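PDB 3KOS: HTH-type transcriptional activator ampR from Citrobacter freundii, which regulates transcription of the ampC beta-lactamase gene as a LysR-family DNA-binding protein, represented here by its effector-binding domain. Local coordinates for residues S84-P89 against A153-R158; S93-P98 against Q171-Q176. All coordinates share one frame; numbering follows the deposited sequence.

In the fold
Both contacts lie in the same lobe of the effector-binding domain, whose sequence places it in the periplasmic-binding-protein clan, and their centres are about 10 Å apart. Contact 1 attaches the edge strand 153-156, one of the two outermost in this chain, to the end of strand 73-86; contact 2, nearer the surface, joins the loops that follow helices 89-92 and 161-165. Along the chain the four segments alternate. Ser84 of contact 1 ties them together, its OG hydrogen-bonded to Thr175 O in contact 2 at 2.8 Å. A bound MES buffer molecule lies about 5 Å from the side chain of Ala155, and a glycerol about 3 Å from that of Phe173; both probably come from the crystallisation liquor, so neither by itself identifies the effector site.

Contact 1 (S84-P89 against A153-R158)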
ATOM      1  N   SER A  84      -3.761   6.084 -16.671  1.00 10.51           N
ATOM      2  CA  SER A  84      -2.868   6.128 -17.813  1.00  9.64           C
ATOM      3  C   SER A  84      -1.574   5.410 -17.425  1.00 11.18           C
ATOM      4  O   SER A  84      -1.291   5.243 -16.236  1.00  9.90           O
ATOM      5  CB  SER A  84      -2.605   7.594 -18.181  1.00 12.91           C
ATOM      6  OG  SER A  84      -2.020   7.720 -19.463  1.00 16.54           O
ATOM      7  N   PRO A  85      -0.795   4.955 -18.418  1.00  9.68           N
ATOM      8  CA  PRO A  85       0.479   4.318 -18.087  1.00  9.93           C
ATOM      9  C   PRO A  85       1.402   5.270 -17.340  1.00 11.02           C
ATOM     10  O   PRO A  85       1.401   6.469 -17.611  1.00  9.33           O
ATOM     11  CB  PRO A  85       1.061   3.977 -19.457  1.00 11.23           C
ATOM     12  CG  PRO A  85      -0.151   3.712 -20.301  1.00 10.10           C
ATOM     13  CD  PRO A  85      -1.183   4.721 -19.826  1.00 11.00           C
ATOM     14  N   LEU A  86       2.162   4.724 -16.398  1.00 10.67           N
ATOM     15  CA  LEU A  86       3.091   5.503 -15.588  1.00 11.15           C
ATOM     16  C   LEU A  86       4.335   4.666 -15.388  1.00 10.28           C
ATOM     17  O   LEU A  86       4.231   3.492 -15.058  1.00  8.59           O
ATOM     18  CB  LEU A  86       2.475   5.801 -14.219  1.00  8.47           C
ATOM     19  CG  LEU A  86       1.246   6.707 -14.213  1.00  8.77           C
ATOM     20  CD1 LEU A  86       0.556   6.634 -12.857  1.00 10.61           C
ATOM     21  CD2 LEU A  86       1.634   8.148 -14.547  1.00 11.19           C
ATOM     22  N   CYS A  87       5.514   5.261 -15.573  1.00 10.59           N
ATOM     23  CA  CYS A  87       6.740   4.489 -15.458  1.00 10.57           C
ATOM     24  C   CYS A  87       7.919   5.374 -15.056  1.00 12.38           C
ATOM     25  O   CYS A  87       7.803   6.602 -15.011  1.00 13.49           O
ATOM     26  CB  CYS A  87       7.040   3.750 -16.768  1.00 15.53           C
ATOM     27  SG  CYS A  87       7.370   4.888 -18.137  1.00 14.97           S
ATOM     28  N   SER A  88       9.043   4.741 -14.733  1.00 12.91           N
ATOM     29  CA  SER A  88      10.228   5.495 -14.349  1.00 15.59           C
ATOM     30  C   SER A  88      10.743   6.263 -15.554  1.00 18.26           C
ATOM     31  O   SER A  88      10.505   5.861 -16.694  1.00 14.91           O
ATOM     32  CB  SER A  88      11.317   4.567 -13.831  1.00 16.02           C
ATOM     33  OG  SER A  88      11.770   3.692 -14.851  1.00 19.19           O
ATOM     34  N   PRO A  89      11.455   7.371 -15.306  1.00 16.02           N
ATOM     35  CA  PRO A  89      12.063   8.117 -16.410  1.00 21.01           C
ATOM     36  C   PRO A  89      12.960   7.216 -17.254  1.00 19.49           C
ATOM     37  O   PRO A  89      13.038   7.388 -18.473  1.00 22.02           O
ATOM     38  CB  PRO A  89      12.885   9.195 -15.691  1.00 21.43           C
ATOM     39  CG  PRO A  89      12.184   9.388 -14.379  1.00 21.22           C
ATOM     40  CD  PRO A  89      11.718   8.004 -13.997  1.00 18.17           C
ATOM     41  N   ALA A 153       3.304   0.719 -15.000  1.00 10.55           N
ATOM     42  CA  ALA A 153       2.069   0.665 -14.229  1.00 10.49           C
ATOM     43  C   ALA A 153       0.934   1.350 -14.982  1.00  9.45           C
ATOM     44  O   ALA A 153       1.166   2.103 -15.919  1.00  9.02           O
ATOM     45  CB  ALA A 153       2.271   1.359 -12.898  1.00  8.97           C
ATOM     46  N   ILE A 154      -0.293   1.071 -14.576  1.00 10.77           N
ATOM     47  CA  ILE A 154      -1.419   1.872 -15.027  1.00 11.45           C
ATOM     48  C   ILE A 154      -2.273   2.166 -13.803  1.00 10.51           C
ATOM     49  O   ILE A 154      -2.682   1.251 -13.080  1.00 13.39           O
ATOM     50  CB  ILE A 154      -2.206   1.189 -16.182  1.00  9.87           C
ATOM     51  CG1 ILE A 154      -3.299   2.132 -16.718  1.00 12.05           C
ATOM     52  CG2 ILE A 154      -2.769  -0.163 -15.740  1.00 11.39           C
ATOM     53  CD1 ILE A 154      -3.945   1.645 -18.020  1.00 12.46           C
ATOM     54  N   ALA A 155      -2.519   3.449 -13.555  1.00 11.05           N
ATOM     55  CA  ALA A 155      -3.132   3.868 -12.304  1.00 12.41           C
ATOM     56  C   ALA A 155      -3.736   5.262 -12.423  1.00 11.02           C
ATOM     57  O   ALA A 155      -3.489   5.965 -13.406  1.00 10.97           O
ATOM     58  CB  ALA A 155      -2.093   3.826 -11.170  1.00  9.95           C
ATOM     59  N   PRO A 156      -4.541   5.667 -11.427  1.00 10.93           N
ATOM     60  CA  PRO A 156      -5.150   7.003 -11.483  1.00  9.58           C
ATOM     61  C   PRO A 156      -4.101   8.106 -11.375  1.00  9.92           C
ATOM     62  O   PRO A 156      -3.505   8.308 -10.317  1.00 10.16           O
ATOM     63  CB  PRO A 156      -6.066   7.023 -10.260  1.00 11.71           C
ATOM     64  CG  PRO A 156      -6.433   5.587 -10.050  1.00 10.44           C
ATOM     65  CD  PRO A 156      -5.135   4.841 -10.359  1.00 12.27           C
ATOM     66  N   VAL A 157      -3.894   8.828 -12.464  1.00  9.48           N
ATOM     67  CA  VAL A 157      -2.764   9.744 -12.543  1.00 10.63           C
ATOM     68  C   VAL A 157      -2.841  10.859 -11.497  1.00 11.79           C
ATOM     69  O   VAL A 157      -1.812  11.269 -10.955  1.00 11.90           O
ATOM     70  CB  VAL A 157      -2.617  10.357 -13.958  1.00 13.46           C
ATOM     71  CG1 VAL A 157      -2.529   9.259 -15.006  1.00 14.69           C
ATOM     72  CG2 VAL A 157      -3.774  11.263 -14.273  1.00 20.43           C
ATOM     73  N   ARG A 158      -4.044  11.352 -11.229  1.00 10.34           N
ATOM     74  CA  ARG A 158      -4.211  12.466 -10.296  1.00 11.22           C
ATOM     75  C   ARG A 158      -3.895  12.083  -8.843  1.00 12.60           C
ATOM     76  O   ARG A 158      -3.790  12.959  -7.976  1.00 12.44           O
ATOM     77  CB  ARG A 158      -5.618  13.071 -10.393  1.00 12.48           C
TER
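Leu86 and Ala153 face each other as an antiparallel hydrogen-bonded pair and carry the two shortest bonds of the contact. Leu86 N donates to Ala153 O at 2.8 Å, while Ala153 N reaches Leu86 O at 2.9 Å. At the next hydrogen-bonded pair, Ser84 with Ala155, the bonds are longer: Ser84 N to Ala155 O measures 3.3 Å, and the return bond from Ala155 N to Ser84 O is weak. Pro85, which has no N-H, sits opposite Ile154 in the intervening non-hydrogen-bonded pair, and its CA lies 3.2 Å from Ala153 O in a C-H...O contact.

Side-chain packing accompanies the backbone pairing. Ile154 CG1, anti to the backbone N (chi1 -174°), lies against Ser84 O, and Val157 CG1 presses on Ser84 CB at 3.6 Å. The two methyls of Leu86 divide their contacts, CD1 touching Ala155 CB and CD2 touching Val157 CG1.

Strand 153-156 forms one edge of the mixed sheet within this chain, with strand 73-86 as its neighbour. Pro85 and Ile154 pack on Trp115 and Trp118 of helix 114-121, whereas Ala153 and Ala155, on the other face, meet helix 139-147.

Contact 2 (S93-P98 against Q171-Q176); sequences SQIQTP and QPFLTQ
Phe173 is the knob of this contact, projecting from 171-176 into a curved hollow formed around the far end of its ring by the side chains of Ile95 and Pro98 and the backbone of Gln96 and Thr97. With CG anti to the carbonyl carbon (chi1 -58°), the side chain sets off toward 93-98. The leading atom, CZ, meets the peptide joining Thr97 to Pro98, at 3.3 Å from Thr97 C. Pro98 closes the hollow over one ring face in a CH-pi contact: its CG is 4.3 Å from the ring centroid and only 16° off the normal. The CD atom of the same proline comes within 3.7 Å of Phe173 CE1, toward the rim. At the edge, Gln96 O lies close to the ring plane, 3.8 Å from Phe173 CE1.

Ile95 approaches obliquely, its CG2 methyl 3.6 Å from Phe173 CE2. That methyl also touches Pro172 CB at 4.3 Å. Pro172 CB itself stands over the ring face opposite Pro98, displaced toward the rim, so the aromatic ring has a proline on either side. Behind the knob, Gln171 NE2 bonds Phe173 O at 3.0 Å within its own loop. On the facing loop, Asp100 OD2 accepts hydrogen bonds from the backbone N of both Gln96 and Thr97, consistent with a fixed backbone there.

The two loops share no hydrogen bond or salt bridge. Their association is apolar and aromatic, resting on how closely one ring fits a pocket of aliphatic carbons and peptide groups, while the polar links described lie within each loop.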
ATOM      1  N   SER A  93      12.416   6.438 -21.361  1.00 23.42           N
ATOM      2  CA  SER A  93      13.387   6.782 -22.394  1.00 23.15           C
ATOM      3  C   SER A  93      13.355   5.770 -23.538  1.00 24.70           C
ATOM      4  O   SER A  93      13.875   6.031 -24.620  1.00 25.82           O
ATOM      5  CB  SER A  93      14.794   6.875 -21.804  1.00 20.97           C
ATOM      6  OG  SER A  93      15.306   5.588 -21.503  1.00 24.81           O
ATOM      7  N   GLN A  94      12.740   4.616 -23.290  1.00 21.18           N
ATOM      8  CA  GLN A  94      12.678   3.545 -24.277  1.00 20.13           C
ATOM      9  C   GLN A  94      11.265   3.385 -24.828  1.00 19.60           C
ATOM     10  O   GLN A  94      10.962   2.417 -25.521  1.00 20.43           O
ATOM     11  CB  GLN A  94      13.143   2.234 -23.653  1.00 23.68           C
ATOM     12  CG  GLN A  94      14.578   2.276 -23.146  1.00 25.53           C
ATOM     13  CD  GLN A  94      14.863   1.202 -22.114  1.00 30.11           C
ATOM     14  OE1 GLN A  94      14.992   0.021 -22.445  1.00 31.69           O
ATOM     15  NE2 GLN A  94      14.969   1.609 -20.852  1.00 31.43           N
ATOM     16  N   ILE A  95      10.401   4.337 -24.500  1.00 21.24           N
ATOM     17  CA  ILE A  95       9.002   4.281 -24.905  1.00 20.31           C
ATOM     18  C   ILE A  95       8.647   5.509 -25.732  1.00 23.80           C
ATOM     19  O   ILE A  95       8.595   6.629 -25.220  1.00 24.14           O
ATOM     20  CB  ILE A  95       8.074   4.158 -23.675  1.00 20.60           C
ATOM     21  CG1 ILE A  95       8.318   2.814 -22.985  1.00 18.76           C
ATOM     22  CG2 ILE A  95       6.612   4.317 -24.072  1.00 18.68           C
ATOM     23  CD1 ILE A  95       7.660   2.683 -21.617  1.00 19.81           C
ATOM     24  N   GLN A  96       8.421   5.289 -27.023  1.00 25.22           N
ATOM     25  CA  GLN A  96       8.052   6.370 -27.931  1.00 24.39           C
ATOM     26  C   GLN A  96       6.617   6.204 -28.418  1.00 20.72           C
ATOM     27  O   GLN A  96       5.917   7.189 -28.664  1.00 24.61           O
ATOM     28  CB  GLN A  96       9.027   6.434 -29.115  1.00 26.80           C
ATOM     29  CG  GLN A  96      10.395   7.015 -28.761  1.00 33.39           C
ATOM     30  CD  GLN A  96      11.349   5.995 -28.145  1.00 37.92           C
ATOM     31  OE1 GLN A  96      11.452   4.856 -28.611  1.00 40.22           O
ATOM     32  NE2 GLN A  96      12.069   6.410 -27.103  1.00 37.54           N
ATOM     33  N   THR A  97       6.179   4.956 -28.539  1.00 19.94           N
ATOM     34  CA  THR A  97       4.814   4.649 -28.942  1.00 19.65           C
ATOM     35  C   THR A  97       4.204   3.633 -27.975  1.00 19.75           C
ATOM     36  O   THR A  97       4.921   2.956 -27.252  1.00 20.83           O
ATOM     37  CB  THR A  97       4.763   4.066 -30.374  1.00 24.40           C
ATOM     38  OG1 THR A  97       5.338   2.755 -30.377  1.00 26.35           O
ATOM     39  CG2 THR A  97       5.537   4.946 -31.338  1.00 28.26           C
ATOM     40  N   PRO A  98       2.869   3.535 -27.948  1.00 20.32           N
ATOM     41  CA  PRO A  98       2.225   2.600 -27.021  1.00 18.65           C
ATOM     42  C   PRO A  98       2.752   1.166 -27.110  1.00 21.38           C
ATOM     43  O   PRO A  98       2.870   0.503 -26.079  1.00 18.24           O
ATOM     44  CB  PRO A  98       0.756   2.669 -27.432  1.00 19.20           C
ATOM     45  CG  PRO A  98       0.598   4.084 -27.905  1.00 19.46           C
ATOM     46  CD  PRO A  98       1.890   4.415 -28.609  1.00 20.99           C
ATOM     47  N   GLN A 171       4.430  10.162 -17.141  1.00 13.52           N
ATOM     48  CA  GLN A 171       3.238   9.724 -17.861  1.00 13.98           C
ATOM     49  C   GLN A 171       3.539   9.861 -19.348  1.00 13.05           C
ATOM     50  O   GLN A 171       3.414  10.948 -19.904  1.00 16.30           O
ATOM     51  CB  GLN A 171       2.031  10.594 -17.485  1.00 12.06           C
ATOM     52  CG  GLN A 171       0.695  10.145 -18.102  1.00 12.49           C
ATOM     53  CD  GLN A 171      -0.436  11.152 -17.904  1.00 18.51           C
ATOM     54  OE1 GLN A 171      -0.392  11.998 -17.005  1.00 17.35           O
ATOM     55  NE2 GLN A 171      -1.449  11.072 -18.755  1.00 16.41           N
ATOM     56  N   PRO A 172       3.950   8.765 -19.995  1.00 13.04           N
ATOM     57  CA  PRO A 172       4.419   8.924 -21.378  1.00 17.14           C
ATOM     58  C   PRO A 172       3.321   9.294 -22.375  1.00 17.80           C
ATOM     59  O   PRO A 172       3.633   9.883 -23.413  1.00 19.62           O
ATOM     60  CB  PRO A 172       5.003   7.550 -21.713  1.00 16.06           C
ATOM     61  CG  PRO A 172       4.352   6.602 -20.729  1.00 16.66           C
ATOM     62  CD  PRO A 172       4.182   7.405 -19.480  1.00 14.12           C
ATOM     63  N   PHE A 173       2.070   8.959 -22.080  1.00 13.53           N
ATOM     64  CA  PHE A 173       0.984   9.202 -23.030  1.00 15.17           C
ATOM     65  C   PHE A 173      -0.186   9.969 -22.432  1.00 15.79           C
ATOM     66  O   PHE A 173      -0.492   9.831 -21.257  1.00 16.54           O
ATOM     67  CB  PHE A 173       0.504   7.885 -23.633  1.00 14.30           C
ATOM     68  CG  PHE A 173       1.589   7.128 -24.320  1.00 17.19           C
ATOM     69  CD1 PHE A 173       2.118   7.599 -25.516  1.00 17.98           C
ATOM     70  CD2 PHE A 173       2.115   5.973 -23.760  1.00 15.61           C
ATOM     71  CE1 PHE A 173       3.142   6.921 -26.149  1.00 19.74           C
ATOM     72  CE2 PHE A 173       3.129   5.296 -24.388  1.00 18.01           C
ATOM     73  CZ  PHE A 173       3.648   5.771 -25.585  1.00 18.31           C
ATOM     74  N   LEU A 174      -0.841  10.772 -23.264  1.00 16.39           N
ATOM     75  CA  LEU A 174      -1.928  11.628 -22.816  1.00 17.77           C
ATOM     76  C   LEU A 174      -3.218  10.857 -22.562  1.00 17.60           C
ATOM     77  O   LEU A 174      -4.026  11.257 -21.726  1.00 17.70           O
ATOM     78  CB  LEU A 174      -2.192  12.722 -23.849  1.00 20.84           C
ATOM     79  CG  LEU A 174      -1.084  13.763 -23.979  1.00 31.53           C
ATOM     80  CD1 LEU A 174      -1.448  14.807 -25.035  1.00 32.00           C
ATOM     81  CD2 LEU A 174      -0.830  14.420 -22.630  1.00 30.13           C
ATOM     82  N   THR A 175      -3.417   9.768 -23.299  1.00 14.66           N
ATOM     83  CA  THR A 175      -4.687   9.048 -23.261  1.00 17.46           C
ATOM     84  C   THR A 175      -4.959   8.403 -21.912  1.00 16.85           C
ATOM     85  O   THR A 175      -4.107   7.715 -21.357  1.00 12.68           O
ATOM     86  CB  THR A 175      -4.777   7.967 -24.362  1.00 19.40           C
ATOM     87  OG1 THR A 175      -4.677   8.586 -25.648  1.00 18.65           O
ATOM     88  CG2 THR A 175      -6.106   7.224 -24.270  1.00 17.90           C
ATOM     89  N   GLN A 176      -6.162   8.640 -21.394  1.00 17.11           N
ATOM     90  CA  GLN A 176      -6.569   8.093 -20.108  1.00 16.69           C
ATOM     91  C   GLN A 176      -7.878   7.323 -20.246  1.00 20.99           C
ATOM     92  O   GLN A 176      -8.695   7.640 -21.108  1.00 22.05           O
ATOM     93  CB  GLN A 176      -6.792   9.222 -19.115  1.00 18.23           C
ATOM     94  CG  GLN A 176      -5.627  10.156 -18.935  1.00 15.75           C
ATOM     95  CD  GLN A 176      -5.983  11.301 -18.029  1.00 22.06           C
ATOM     96  OE1 GLN A 176      -5.416  11.450 -16.946  1.00 24.19           O
ATOM     97  NE2 GLN A 176      -6.947  12.112 -18.453  1.00 21.58           N
TER